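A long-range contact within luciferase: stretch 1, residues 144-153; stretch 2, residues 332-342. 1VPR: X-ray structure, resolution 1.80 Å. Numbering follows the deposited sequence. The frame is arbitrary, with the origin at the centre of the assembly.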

ATOM      1  N   PRO A 144      12.846  -5.378  14.047  1.00 17.46           N
ATOM      2  CA  PRO A 144      12.117  -5.455  15.308  1.00 20.45           C
ATOM      3  C   PRO A 144      10.613  -5.515  15.025  1.00 19.30           C
ATOM      4  O   PRO A 144      10.137  -4.816  14.138  1.00 17.28           O
ATOM      5  CB  PRO A 144      12.486  -4.134  16.012  1.00 20.60           C
ATOM      6  CG  PRO A 144      13.848  -3.825  15.487  1.00 18.96           C
ATOM      7  CD  PRO A 144      13.677  -4.164  14.000  1.00 18.45           C
ATOM      8  N   TRP A 145       9.878  -6.364  15.742  1.00 18.03           N
ATOM      9  CA  TRP A 145       8.422  -6.389  15.596  1.00 17.20           C
ATOM     10  C   TRP A 145       7.984  -5.215  16.483  1.00 18.42           C
ATOM     11  O   TRP A 145       8.602  -4.966  17.524  1.00 19.04           O
ATOM     12  CB  TRP A 145       7.827  -7.683  16.152  1.00 17.21           C
ATOM     13  CG  TRP A 145       8.046  -8.896  15.269  1.00 17.99           C
ATOM     14  CD1 TRP A 145       9.082  -9.784  15.333  1.00 19.02           C
ATOM     15  CD2 TRP A 145       7.197  -9.344  14.201  1.00 15.25           C
ATOM     16  NE1 TRP A 145       8.930 -10.761  14.376  1.00 18.24           N
ATOM     17  CE2 TRP A 145       7.783 -10.510  13.664  1.00 16.36           C
ATOM     18  CE3 TRP A 145       6.000  -8.867  13.646  1.00 16.91           C
ATOM     19  CZ2 TRP A 145       7.213 -11.217  12.591  1.00 16.56           C
ATOM     20  CZ3 TRP A 145       5.424  -9.569  12.576  1.00 14.66           C
ATOM     21  CH2 TRP A 145       6.029 -10.730  12.060  1.00 15.09           C
ATOM     22  N   PRO A 146       6.946  -4.455  16.080  1.00 18.83           N
ATOM     23  CA  PRO A 146       6.533  -3.331  16.932  1.00 16.94           C
ATOM     24  C   PRO A 146       5.719  -3.734  18.147  1.00 18.59           C
ATOM     25  O   PRO A 146       4.681  -4.384  18.020  1.00 17.07           O
ATOM     26  CB  PRO A 146       5.741  -2.443  15.972  1.00 15.65           C
ATOM     27  CG  PRO A 146       5.111  -3.447  15.031  1.00 14.22           C
ATOM     28  CD  PRO A 146       6.266  -4.407  14.766  1.00 18.28           C
ATOM     29  N   ALA A 147       6.192  -3.351  19.333  1.00 20.36           N
ATOM     30  CA  ALA A 147       5.492  -3.643  20.587  1.00 20.30           C
ATOM     31  C   ALA A 147       3.998  -3.356  20.454  1.00 20.01           C
ATOM     32  O   ALA A 147       3.619  -2.329  19.886  1.00 19.48           O
ATOM     33  CB  ALA A 147       6.073  -2.763  21.728  1.00 19.41           C
ATOM     34  N   GLY A 148       3.154  -4.246  20.980  1.00 19.75           N
ATOM     35  CA  GLY A 148       1.712  -4.022  20.904  1.00 18.78           C
ATOM     36  C   GLY A 148       1.031  -4.619  19.681  1.00 20.02           C
ATOM     37  O   GLY A 148      -0.188  -4.524  19.538  1.00 18.17           O
ATOM     38  N   LEU A 149       1.797  -5.229  18.782  1.00 19.40           N
ATOM     39  CA  LEU A 149       1.167  -5.839  17.617  1.00 19.60           C
ATOM     40  C   LEU A 149       0.508  -7.141  18.052  1.00 20.45           C
ATOM     41  O   LEU A 149       1.142  -7.977  18.686  1.00 20.35           O
ATOM     42  CB  LEU A 149       2.204  -6.137  16.521  1.00 16.77           C
ATOM     43  CG  LEU A 149       1.637  -6.748  15.231  1.00 17.03           C
ATOM     44  CD1 LEU A 149       0.816  -5.703  14.490  1.00 15.88           C
ATOM     45  CD2 LEU A 149       2.784  -7.257  14.350  1.00 16.48           C
ATOM     46  N   PRO A 150      -0.780  -7.328  17.728  1.00 20.39           N
ATOM     47  CA  PRO A 150      -1.419  -8.579  18.132  1.00 21.02           C
ATOM     48  C   PRO A 150      -0.790  -9.750  17.402  1.00 22.13           C
ATOM     49  O   PRO A 150      -0.265  -9.590  16.299  1.00 20.18           O
ATOM     50  CB  PRO A 150      -2.878  -8.372  17.738  1.00 22.05           C
ATOM     51  CG  PRO A 150      -2.789  -7.377  16.578  1.00 23.30           C
ATOM     52  CD  PRO A 150      -1.741  -6.417  17.082  1.00 20.40           C
ATOM     53  N   GLU A 151      -0.828 -10.926  18.025  1.00 22.74           N
ATOM     54  CA  GLU A 151      -0.275 -12.129  17.421  1.00 24.60           C
ATOM     55  C   GLU A 151      -1.307 -12.666  16.451  1.00 24.75           C
ATOM     56  O   GLU A 151      -2.497 -12.345  16.559  1.00 24.64           O
ATOM     57  CB  GLU A 151       0.064 -13.165  18.496  1.00 23.44           C
ATOM     58  CG  GLU A 151       1.167 -12.657  19.411  1.00 28.15           C
ATOM     59  CD  GLU A 151       1.550 -13.637  20.507  1.00 27.21           C
ATOM     60  OE1 GLU A 151       0.772 -14.571  20.774  1.00 28.96           O
ATOM     61  OE2 GLU A 151       2.631 -13.457  21.103  1.00 27.13           O
ATOM     62  N   PRO A 152      -0.871 -13.476  15.482  1.00 24.78           N
ATOM     63  CA  PRO A 152      -1.832 -14.013  14.512  1.00 25.31           C
ATOM     64  C   PRO A 152      -2.538 -15.274  15.017  1.00 25.50           C
ATOM     65  O   PRO A 152      -2.163 -15.836  16.042  1.00 26.50           O
ATOM     66  CB  PRO A 152      -0.957 -14.286  13.296  1.00 25.27           C
ATOM     67  CG  PRO A 152       0.329 -14.770  13.938  1.00 25.54           C
ATOM     68  CD  PRO A 152       0.515 -13.833  15.123  1.00 24.15           C
ATOM     69  N   GLY A 153      -3.556 -15.710  14.289  1.00 23.90           N
ATOM     70  CA  GLY A 153      -4.281 -16.909  14.667  1.00 23.27           C
ATOM     71  C   GLY A 153      -5.741 -16.790  14.286  1.00 22.36           C
ATOM     72  O   GLY A 153      -6.340 -17.748  13.815  1.00 21.84           O
ATOM     73  N   PRO A 332      12.076 -10.998  18.294  1.00 23.35           N
ATOM     74  CA  PRO A 332      11.372 -10.149  19.252  1.00 22.49           C
ATOM     75  C   PRO A 332      10.863  -8.786  18.822  1.00 22.29           C
ATOM     76  O   PRO A 332      11.254  -8.240  17.797  1.00 22.33           O
ATOM     77  CB  PRO A 332      12.397 -10.009  20.368  1.00 25.15           C
ATOM     78  CG  PRO A 332      13.667  -9.821  19.576  1.00 25.05           C
ATOM     79  CD  PRO A 332      13.538 -10.913  18.498  1.00 24.47           C
ATOM     80  N   THR A 333       9.995  -8.244  19.666  1.00 23.46           N
ATOM     81  CA  THR A 333       9.446  -6.909  19.497  1.00 22.38           C
ATOM     82  C   THR A 333      10.541  -6.066  20.134  1.00 23.42           C
ATOM     83  O   THR A 333      11.514  -6.607  20.651  1.00 23.26           O
ATOM     84  CB  THR A 333       8.152  -6.707  20.326  1.00 23.32           C
ATOM     85  OG1 THR A 333       8.457  -6.830  21.730  1.00 23.12           O
ATOM     86  CG2 THR A 333       7.088  -7.740  19.942  1.00 19.37           C
ATOM     87  N   ASN A 334      10.386  -4.752  20.115  1.00 22.49           N
ATOM     88  CA  ASN A 334      11.369  -3.882  20.720  1.00 22.83           C
ATOM     89  C   ASN A 334      11.302  -3.908  22.262  1.00 24.68           C
ATOM     90  O   ASN A 334      12.057  -3.215  22.937  1.00 26.85           O
ATOM     91  CB  ASN A 334      11.186  -2.464  20.188  1.00 22.36           C
ATOM     92  CG  ASN A 334       9.755  -1.993  20.264  1.00 22.27           C
ATOM     93  OD1 ASN A 334       8.838  -2.634  19.739  1.00 22.17           O
ATOM     94  ND2 ASN A 334       9.549  -0.862  20.910  1.00 25.58           N
ATOM     95  N   LEU A 335      10.402  -4.699  22.829  1.00 26.34           N
ATOM     96  CA  LEU A 335      10.339  -4.795  24.282  1.00 28.06           C
ATOM     97  C   LEU A 335      10.846  -6.184  24.669  1.00 29.15           C
ATOM     98  O   LEU A 335      10.668  -6.643  25.797  1.00 29.28           O
ATOM     99  CB  LEU A 335       8.908  -4.556  24.784  1.00 28.12           C
ATOM    100  CG  LEU A 335       8.412  -3.107  24.707  1.00 27.74           C
ATOM    101  CD1 LEU A 335       7.018  -3.040  25.279  1.00 28.70           C
ATOM    102  CD2 LEU A 335       9.331  -2.174  25.492  1.00 28.10           C
ATOM    103  N   GLY A 336      11.487  -6.847  23.710  1.00 29.25           N
ATOM    104  CA  GLY A 336      12.037  -8.171  23.948  1.00 29.37           C
ATOM    105  C   GLY A 336      11.089  -9.362  23.943  1.00 29.82           C
ATOM    106  O   GLY A 336      11.487 -10.474  24.298  1.00 31.95           O
ATOM    107  N   LYS A 337       9.839  -9.160  23.542  1.00 28.76           N
ATOM    108  CA  LYS A 337       8.889 -10.266  23.519  1.00 27.81           C
ATOM    109  C   LYS A 337       8.883 -10.967  22.155  1.00 26.69           C
ATOM    110  O   LYS A 337       8.760 -10.324  21.113  1.00 24.92           O
ATOM    111  CB  LYS A 337       7.490  -9.744  23.848  1.00 28.35           C
ATOM    112  CG  LYS A 337       6.399 -10.815  23.960  1.00 29.17           C
ATOM    113  CD  LYS A 337       5.047 -10.165  24.209  1.00 29.50           C
ATOM    114  CE  LYS A 337       3.938 -11.189  24.279  1.00 32.15           C
ATOM    115  NZ  LYS A 337       2.634 -10.607  24.740  1.00 37.07           N
ATOM    116  N   PRO A 338       9.005 -12.304  22.152  1.00 26.48           N
ATOM    117  CA  PRO A 338       9.013 -13.087  20.908  1.00 24.90           C
ATOM    118  C   PRO A 338       7.702 -12.945  20.148  1.00 24.22           C
ATOM    119  O   PRO A 338       6.628 -12.994  20.745  1.00 25.30           O
ATOM    120  CB  PRO A 338       9.201 -14.529  21.398  1.00 25.80           C
ATOM    121  CG  PRO A 338       9.937 -14.364  22.699  1.00 27.71           C
ATOM    122  CD  PRO A 338       9.208 -13.181  23.320  1.00 25.76           C
ATOM    123  N   TYR A 339       7.773 -12.752  18.834  1.00 22.53           N
ATOM    124  CA  TYR A 339       6.544 -12.676  18.042  1.00 20.91           C
ATOM    125  C   TYR A 339       6.525 -14.029  17.354  1.00 20.06           C
ATOM    126  O   TYR A 339       7.475 -14.384  16.664  1.00 21.32           O
ATOM    127  CB  TYR A 339       6.600 -11.544  17.025  1.00 19.76           C
ATOM    128  CG  TYR A 339       5.251 -11.303  16.400  1.00 19.48           C
ATOM    129  CD1 TYR A 339       4.300 -10.476  17.018  1.00 18.76           C
ATOM    130  CD2 TYR A 339       4.895 -11.957  15.221  1.00 18.44           C
ATOM    131  CE1 TYR A 339       3.008 -10.313  16.454  1.00 18.12           C
ATOM    132  CE2 TYR A 339       3.631 -11.800  14.657  1.00 18.55           C
ATOM    133  CZ  TYR A 339       2.699 -10.984  15.268  1.00 19.52           C
ATOM    134  OH  TYR A 339       1.473 -10.825  14.653  1.00 17.27           O
ATOM    135  N   PRO A 340       5.440 -14.801  17.506  1.00 21.06           N
ATOM    136  CA  PRO A 340       5.367 -16.132  16.896  1.00 21.57           C
ATOM    137  C   PRO A 340       5.239 -16.320  15.388  1.00 22.43           C
ATOM    138  O   PRO A 340       4.207 -16.798  14.902  1.00 26.44           O
ATOM    139  CB  PRO A 340       4.206 -16.767  17.641  1.00 22.35           C
ATOM    140  CG  PRO A 340       3.251 -15.610  17.712  1.00 21.52           C
ATOM    141  CD  PRO A 340       4.165 -14.467  18.160  1.00 22.09           C
ATOM    142  N   THR A 341       6.286 -15.968  14.656  1.00 21.19           N
ATOM    143  CA  THR A 341       6.319 -16.153  13.211  1.00 19.91           C
ATOM    144  C   THR A 341       7.694 -16.713  12.886  1.00 19.60           C
ATOM    145  O   THR A 341       8.703 -16.171  13.340  1.00 21.87           O
ATOM    146  CB  THR A 341       6.080 -14.825  12.445  1.00 17.18           C
ATOM    147  OG1 THR A 341       4.685 -14.479  12.521  1.00 18.59           O
ATOM    148  CG2 THR A 341       6.476 -14.971  10.950  1.00 18.95           C
ATOM    149  N   LEU A 342       7.728 -17.816  12.140  1.00 20.21           N
ATOM    150  CA  LEU A 342       8.972 -18.468  11.746  1.00 18.99           C
ATOM    151  C   LEU A 342       9.603 -17.750  10.556  1.00 21.65           C
ATOM    152  O   LEU A 342       8.906 -17.287   9.636  1.00 21.02           O
ATOM    153  CB  LEU A 342       8.721 -19.942  11.380  1.00 20.89           C
ATOM    154  CG  LEU A 342       8.010 -20.756  12.475  1.00 23.22           C
ATOM    155  CD1 LEU A 342       7.676 -22.157  11.984  1.00 22.92           C
ATOM    156  CD2 LEU A 342       8.903 -20.794  13.731  1.00 22.27           C
TER
HETATM  157  O   HOH W   1       9.293 -13.733  14.482  1.00 17.33           O
HETATM  158  O   HOH W   2       4.481 -11.316  20.495  1.00 31.55           O

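Burying a polar group without a partner is costly, and segments without regular secondary structure lack the repeating hydrogen-bond pattern that would pair their backbone groups. The pairing of residues 144–153 with 332–342 in luciferase is an instructive case. Neither stretch forms a helix or a regular strand, and proline, which has no amide hydrogen to donate, recurs in both. Even so, the two bury 721 Å² between them, and the donors that face the partner are largely accounted for.

The backbones meet at a single beta bridge, Trp145 with Thr333. Its firm half is the bond from Trp145 N to Pro332 O, 3.1 Å long and almost perfectly straight at 178°. On the return side Asn334 N lies 3.2 Å from Trp145 O, but the angle of 127° makes this a weak bond, and the position of that oxygen is not fully sure. The bridge is a single one, and each stretch then enters a turn. A type II turn from Pro146 to Leu149 is closed by Leu149 N donating to Pro146 O (3.1 Å); its Gly148 has a phi of 91°, and a CB there would be jammed against the preceding carbonyl oxygen. A type I turn runs from Thr333 to Gly336, closed by Gly336 N donating to Thr333 O (3.1 Å).

Where the backbone bridge ends, a side chain takes over. Asn334 OD1 accepts from Ala147 N at 2.8 Å and 155°, so an amide at the turn is satisfied by a side-chain carbonyl, while Asn334 ND2 is bonded elsewhere in the structure. Thr333 OG1 serves its own loop, accepting from Leu335 N at 3.1 Å and from Lys337 N at 3.3 Å. Beside these polar links, Ala147 CB packs against Leu335 CD1 at 3.7 Å.

The apolar centre is aromatic. The six-membered ring of Trp145 stacks face to face on the ring of Tyr339, with centroids 3.9 Å apart and planes inclined by 18°. Tyr339 CB sits 3.4 Å from the centroid of the five-membered ring of Trp145, only 6° off its normal, so a CH-pi contact extends the stack across the indole. Leu149 CD2 adds a contact with Tyr339 CE1 at 3.7 Å.

Both aromatic residues also carry a polar group, and neither group is left unpaired. Tyr339 OH donates to Pro150 O at 2.7 Å, with the acceptor near the plane of the ring; Pro152 CD packs 3.6 Å from Tyr339 CZ. Trp145 NE1 donates to water 1 at 3.0 Å, and that water in turn donates to Tyr339 O (2.9 Å) and Thr341 O (2.8 Å), so one molecule serves three groups across the contact. Water 2 works at the exposed margin, donating to Glu151 OE2 (2.9 Å) and Pro338 O (2.7 Å), two acceptors that could not bond each other directly.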